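Local coordinates for protein glucose-6-phosphate isomerase (Thermus thermophilus, PDB 1ZZG) that probably catalyses the reversible isomerisation of glucose 6-phosphate to fructose 6-phosphate, a step of glycolysis and gluconeogenesis, at residues L53-R57 with A204-L210; E85-S91 with L199-A204. One frame throughout, in Å; residues are numbered along the deposited sequence.

Interaction 1: residues L53-R57 with A204-L210; sequences LREVR and ADLDALL
The guanidinium of R57 lies with L206 over one face, CG of the leucine being offset toward the rim, while the carboxylate oxygens D207 OD2 and D205 OD1 stand at its edge, near its plane. D207 is gripped side-on by two nitrogens that share one oxygen: R57 NH2 donates to D207 OD2 over 2.9 Å, nearly in line with the C-O bond, and R57 NE reaches the same D207 OD2 at 3.2 Å on its syn side, in a less straight bond, its N-H...O angle 138°. Guanidinium and carboxylate are nearly coplanar, 12° apart. A longer salt bridge, R57 NH2 to D205 OD1 at 3.5 Å, completes a three-residue network. The arginine reaches across because its chain is extended from CG to NE, its CG passing L206 CD1 at 4.1 Å. Replacing R57 with an alanine is likely to leave the two aspartates without their shared counter-charge and uncover the side of L206 on which the arginine lies.

Beneath the ion pairs the contact is apolar. L53 CD1 is its hub, touching L206 CB at 4.2 Å and L210 CD1 at 4.1 Å, and also lying against D207 OD1. L53 CG, held between its backbone N and carbonyl carbon, carries CD1 toward helix 206-221. V56 CG1 meets L206 CD1, and the valine also packs on F178.

D205 is the N-cap of helix 206-221, its OD1 accepting a weak bond from A208 N, so one carboxylate serves both the helix start and the arginine. The arrangement is that of two nearly antiparallel helices, their segment axes 156° apart and 11.4 Å at closest approach, joined by a buried leucine-valine seam with a salt-bridge network at its more exposed margin, within the SIS-type fold of the phosphoglucose isomerase family.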
loop_
_atom_site.group_PDB
_atom_site.type_symbol
_atom_site.label_atom_id
_atom_site.label_comp_id
_atom_site.label_asym_id
_atom_site.label_seq_id
_atom_site.Cartn_x
_atom_site.Cartn_y
_atom_site.Cartn_z
ATOM N N LEU A 53 -10.101 22.777 16.505
ATOM C CA LEU A 53 -10.675 21.457 16.758
ATOM C C LEU A 53 -12.061 21.554 17.400
ATOM O O LEU A 53 -12.901 20.677 17.203
ATOM C CB LEU A 53 -9.756 20.598 17.633
ATOM C CG LEU A 53 -9.850 20.745 19.150
ATOM C CD1 LEU A 53 -9.059 19.622 19.811
ATOM C CD2 LEU A 53 -9.334 22.116 19.568
ATOM N N ARG A 54 -12.301 22.611 18.171
ATOM C CA ARG A 54 -13.612 22.787 18.792
ATOM C C ARG A 54 -14.617 23.109 17.693
ATOM O O ARG A 54 -15.728 22.573 17.670
ATOM C CB ARG A 54 -13.575 23.911 19.833
ATOM C CG ARG A 54 -12.793 23.535 21.078
ATOM C CD ARG A 54 -12.907 24.582 22.171
ATOM N NE ARG A 54 -12.313 24.097 23.413
ATOM C CZ ARG A 54 -12.284 24.781 24.551
ATOM N NH1 ARG A 54 -12.816 25.993 24.614
ATOM N NH2 ARG A 54 -11.724 24.248 25.632
ATOM N N GLU A 55 -14.202 23.975 16.773
ATOM C CA GLU A 55 -15.026 24.373 15.639
ATOM C C GLU A 55 -15.355 23.135 14.793
ATOM O O GLU A 55 -16.466 22.995 14.274
ATOM C CB GLU A 55 -14.266 25.397 14.800
ATOM C CG GLU A 55 -15.021 25.928 13.602
ATOM C CD GLU A 55 -14.163 26.845 12.741
ATOM O OE1 GLU A 55 -13.563 27.795 13.291
ATOM O OE2 GLU A 55 -14.093 26.616 11.515
ATOM N N VAL A 56 -14.378 22.243 14.653
ATOM C CA VAL A 56 -14.570 21.012 13.893
ATOM C C VAL A 56 -15.582 20.120 14.616
ATOM O O VAL A 56 -16.515 19.598 14.002
ATOM C CB VAL A 56 -13.232 20.247 13.721
ATOM C CG1 VAL A 56 -13.482 18.844 13.169
ATOM C CG2 VAL A 56 -12.319 21.023 12.780
ATOM N N ARG A 57 -15.404 19.954 15.924
ATOM C CA ARG A 57 -16.317 19.129 16.706
ATOM C C ARG A 57 -17.752 19.653 16.646
ATOM O O ARG A 57 -18.695 18.886 16.460
ATOM C CB ARG A 57 -15.873 19.067 18.171
ATOM C CG ARG A 57 -14.711 18.121 18.474
ATOM C CD ARG A 57 -14.390 18.176 19.970
ATOM N NE ARG A 57 -13.336 17.255 20.397
ATOM C CZ ARG A 57 -13.433 15.933 20.329
ATOM N NH1 ARG A 57 -14.534 15.380 19.844
ATOM N NH2 ARG A 57 -12.439 15.167 20.759
ATOM N N ALA A 204 -13.132 10.017 16.658
ATOM C CA ALA A 204 -11.837 9.898 17.324
ATOM C C ALA A 204 -11.557 11.075 18.259
ATOM O O ALA A 204 -12.165 12.138 18.134
ATOM C CB ALA A 204 -10.735 9.790 16.279
ATOM N N ASP A 205 -10.617 10.887 19.182
ATOM C CA ASP A 205 -10.260 11.934 20.139
ATOM C C ASP A 205 -9.224 12.908 19.560
ATOM O O ASP A 205 -8.012 12.694 19.681
ATOM C CB ASP A 205 -9.723 11.298 21.424
ATOM C CG ASP A 205 -9.520 12.307 22.539
ATOM O OD1 ASP A 205 -9.785 13.506 22.317
ATOM O OD2 ASP A 205 -9.100 11.893 23.644
ATOM N N LEU A 206 -9.716 13.977 18.940
ATOM C CA LEU A 206 -8.856 14.987 18.325
ATOM C C LEU A 206 -7.910 15.630 19.338
ATOM O O LEU A 206 -6.742 15.865 19.040
ATOM C CB LEU A 206 -9.712 16.077 17.680
ATOM C CG LEU A 206 -10.873 15.570 16.824
ATOM C CD1 LEU A 206 -11.612 16.748 16.236
ATOM C CD2 LEU A 206 -10.355 14.651 15.726
ATOM N N ASP A 207 -8.420 15.916 20.533
ATOM C CA ASP A 207 -7.616 16.537 21.583
ATOM C C ASP A 207 -6.363 15.704 21.882
ATOM O O ASP A 207 -5.258 16.239 21.997
ATOM C CB ASP A 207 -8.455 16.687 22.859
ATOM C CG ASP A 207 -9.689 17.548 22.646
ATOM O OD1 ASP A 207 -9.621 18.767 22.917
ATOM O OD2 ASP A 207 -10.724 17.008 22.190
ATOM N N ALA A 208 -6.547 14.391 22.000
ATOM C CA ALA A 208 -5.444 13.490 22.299
ATOM C C ALA A 208 -4.443 13.476 21.156
ATOM O O ALA A 208 -3.242 13.404 21.377
ATOM C CB ALA A 208 -5.971 12.077 22.562
ATOM N N LEU A 209 -4.941 13.551 19.928
ATOM C CA LEU A 209 -4.060 13.561 18.775
ATOM C C LEU A 209 -3.121 14.769 18.843
ATOM O O LEU A 209 -1.909 14.623 18.696
ATOM C CB LEU A 209 -4.885 13.610 17.487
ATOM C CG LEU A 209 -4.131 13.524 16.158
ATOM C CD1 LEU A 209 -3.590 12.107 15.942
ATOM C CD2 LEU A 209 -5.088 13.909 15.035
ATOM N N LEU A 210 -3.681 15.955 19.080
ATOM C CA LEU A 210 -2.872 17.174 19.142
ATOM C C LEU A 210 -1.960 17.207 20.373
ATOM O O LEU A 210 -0.855 17.753 20.320
ATOM C CB LEU A 210 -3.772 18.422 19.096
ATOM C CG LEU A 210 -4.690 18.544 17.864
ATOM C CD1 LEU A 210 -5.445 19.863 17.911
ATOM C CD2 LEU A 210 -3.870 18.454 16.576
#

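Interaction 2: residues E85-S91 with L199-A204; sequences EAAFNES and LAFAGA
S91, in the loop after helix 79-88, meets the backbone of F201 in the last turn of the 193-201 helix. Its CB lies 3.5 Å from F201 O, and OG, the tip, donates to the same F201 O at 2.6 Å, in the carbonyl plane and on a lone pair. The torsion that aims it there is chi1 of 69°, which sets OG between the backbone N and the carbonyl carbon of S91. S91 OG is also hydrogen-bonded to V93 N, just beyond the segment.

The next carbonyl along, A202 O, takes two backbone donors: E90 N at 2.7 Å, nearly in line with the C=O bond, and S91 N at 3.0 Å, from above the carbonyl plane. G203, with positive phi, closes the helix in a Schellman motif and faces E90 and S91.

Apolar packing accompanies these bonds. F88 CB packs on A204 CB at 3.7 Å, and L199 CD2 lies at the edge of the F88 ring, near its plane. A202 CB rests against N89 CA at 3.9 Å; N89 itself is steadied by ND2 donating almost straight to E85 OE2.

F201 O and A202 O lie where the helix gives out, and together they receive three donors from 85-91, which implies that the polar backbone there is satisfied by the neighbouring loop rather than by the helix itself.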
loop_
_atom_site.group_PDB
_atom_site.type_symbol
_atom_site.label_atom_id
_atom_site.label_comp_id
_atom_site.label_asym_id
_atom_site.label_seq_id
_atom_site.Cartn_x
_atom_site.Cartn_y
_atom_site.Cartn_z
ATOM N N GLU A 85 -7.979 7.931 9.966
ATOM C CA GLU A 85 -9.315 7.340 10.000
ATOM C C GLU A 85 -9.284 5.817 10.082
ATOM O O GLU A 85 -10.098 5.213 10.774
ATOM C CB GLU A 85 -10.113 7.780 8.771
ATOM C CG GLU A 85 -11.575 7.315 8.747
ATOM C CD GLU A 85 -11.769 5.996 8.024
ATOM O OE1 GLU A 85 -11.237 5.857 6.901
ATOM O OE2 GLU A 85 -12.464 5.101 8.568
ATOM N N ALA A 86 -8.341 5.197 9.379
ATOM C CA ALA A 86 -8.230 3.744 9.387
ATOM C C ALA A 86 -7.864 3.248 10.782
ATOM O O ALA A 86 -8.296 2.182 11.210
ATOM C CB ALA A 86 -7.177 3.293 8.382
ATOM N N ALA A 87 -7.075 4.041 11.495
ATOM C CA ALA A 87 -6.631 3.654 12.823
ATOM C C ALA A 87 -7.587 4.004 13.962
ATOM O O ALA A 87 -7.612 3.318 14.988
ATOM C CB ALA A 87 -5.263 4.269 13.099
ATOM N N PHE A 88 -8.389 5.046 13.783
ATOM C CA PHE A 88 -9.260 5.471 14.866
ATOM C C PHE A 88 -10.748 5.613 14.584
ATOM O O PHE A 88 -11.430 6.370 15.271
ATOM C CB PHE A 88 -8.716 6.787 15.431
ATOM C CG PHE A 88 -7.249 6.739 15.756
ATOM C CD1 PHE A 88 -6.762 5.822 16.686
ATOM C CD2 PHE A 88 -6.353 7.601 15.130
ATOM C CE1 PHE A 88 -5.401 5.764 16.991
ATOM C CE2 PHE A 88 -4.988 7.555 15.427
ATOM C CZ PHE A 88 -4.508 6.633 16.360
ATOM N N ASN A 89 -11.269 4.898 13.595
ATOM C CA ASN A 89 -12.692 5.007 13.317
ATOM C C ASN A 89 -13.466 4.288 14.424
ATOM O O ASN A 89 -13.381 3.068 14.565
ATOM C CB ASN A 89 -13.033 4.396 11.958
ATOM C CG ASN A 89 -14.445 4.734 11.513
ATOM O OD1 ASN A 89 -15.385 4.656 12.303
ATOM N ND2 ASN A 89 -14.600 5.109 10.247
ATOM N N GLU A 90 -14.212 5.053 15.213
ATOM C CA GLU A 90 -14.996 4.497 16.313
ATOM C C GLU A 90 -16.493 4.570 16.021
ATOM O O GLU A 90 -17.273 3.766 16.528
ATOM C CB GLU A 90 -14.741 5.283 17.606
ATOM C CG GLU A 90 -13.296 5.389 18.065
ATOM C CD GLU A 90 -12.695 4.046 18.424
ATOM O OE1 GLU A 90 -13.447 3.173 18.908
ATOM O OE2 GLU A 90 -11.469 3.869 18.236
ATOM N N SER A 91 -16.883 5.542 15.202
ATOM C CA SER A 91 -18.289 5.781 14.879
ATOM C C SER A 91 -18.948 4.823 13.898
ATOM O O SER A 91 -20.161 4.645 13.926
ATOM C CB SER A 91 -18.450 7.203 14.344
ATOM O OG SER A 91 -17.844 7.318 13.071
ATOM N N LEU A 199 -11.650 12.872 10.994
ATOM C CA LEU A 199 -11.500 12.172 12.270
ATOM C C LEU A 199 -12.659 12.456 13.219
ATOM O O LEU A 199 -13.049 11.592 14.014
ATOM C CB LEU A 199 -10.189 12.545 12.956
ATOM C CG LEU A 199 -8.991 11.659 12.621
ATOM C CD1 LEU A 199 -7.776 12.161 13.393
ATOM C CD2 LEU A 199 -9.292 10.199 12.980
ATOM N N ALA A 200 -13.207 13.665 13.139
ATOM C CA ALA A 200 -14.333 14.026 13.994
ATOM C C ALA A 200 -15.490 13.089 13.669
ATOM O O ALA A 200 -16.073 12.483 14.563
ATOM C CB ALA A 200 -14.741 15.481 13.759
ATOM N N PHE A 201 -15.805 12.965 12.380
ATOM C CA PHE A 201 -16.889 12.096 11.940
ATOM C C PHE A 201 -16.578 10.631 12.223
ATOM O O PHE A 201 -17.476 9.792 12.244
ATOM C CB PHE A 201 -17.172 12.323 10.451
ATOM C CG PHE A 201 -18.014 13.542 10.187
ATOM C CD1 PHE A 201 -19.406 13.471 10.275
ATOM C CD2 PHE A 201 -17.419 14.771 9.928
ATOM C CE1 PHE A 201 -20.192 14.616 10.107
ATOM C CE2 PHE A 201 -18.191 15.920 9.760
ATOM C CZ PHE A 201 -19.582 15.845 9.850
ATOM N N ALA A 202 -15.303 10.332 12.450
ATOM C CA ALA A 202 -14.891 8.969 12.760
ATOM C C ALA A 202 -15.025 8.740 14.268
ATOM O O ALA A 202 -14.813 7.633 14.767
ATOM C CB ALA A 202 -13.451 8.744 12.314
ATOM N N GLY A 203 -15.373 9.806 14.983
ATOM C CA GLY A 203 -15.536 9.734 16.426
ATOM C C GLY A 203 -14.250 9.566 17.219
ATOM O O GLY A 203 -14.271 9.030 18.327
ATOM N N ALA A 204 -13.132 10.017 16.658
ATOM C CA ALA A 204 -11.837 9.898 17.324
ATOM C C ALA A 204 -11.557 11.075 18.259
ATOM O O ALA A 204 -12.165 12.138 18.134
ATOM C CB ALA A 204 -10.735 9.790 16.279
#

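Following the chain, strand 3-5 and helices 12-18 and 20-32 precede helix 52-61, which is followed by strand 68-72 and helix 79-88; the chain then runs through the remaining strands of the five-stranded parallel sheet before reaching helix 193-201. There interaction 2 closes a loop of about a hundred residues back to 85-91. A few residues on, at the start of helix 206-221, interaction 1 closes a longer loop to 53-57, so interaction 2 is nested inside it. The two contacts share A204 and touch directly: L206 CD2 packs on L199 CB at 3.5 Å, and V56 CG1 on A200 CB. Together they tie the consecutive helices 193-201 and 206-221 to helices 79-88 and 52-61.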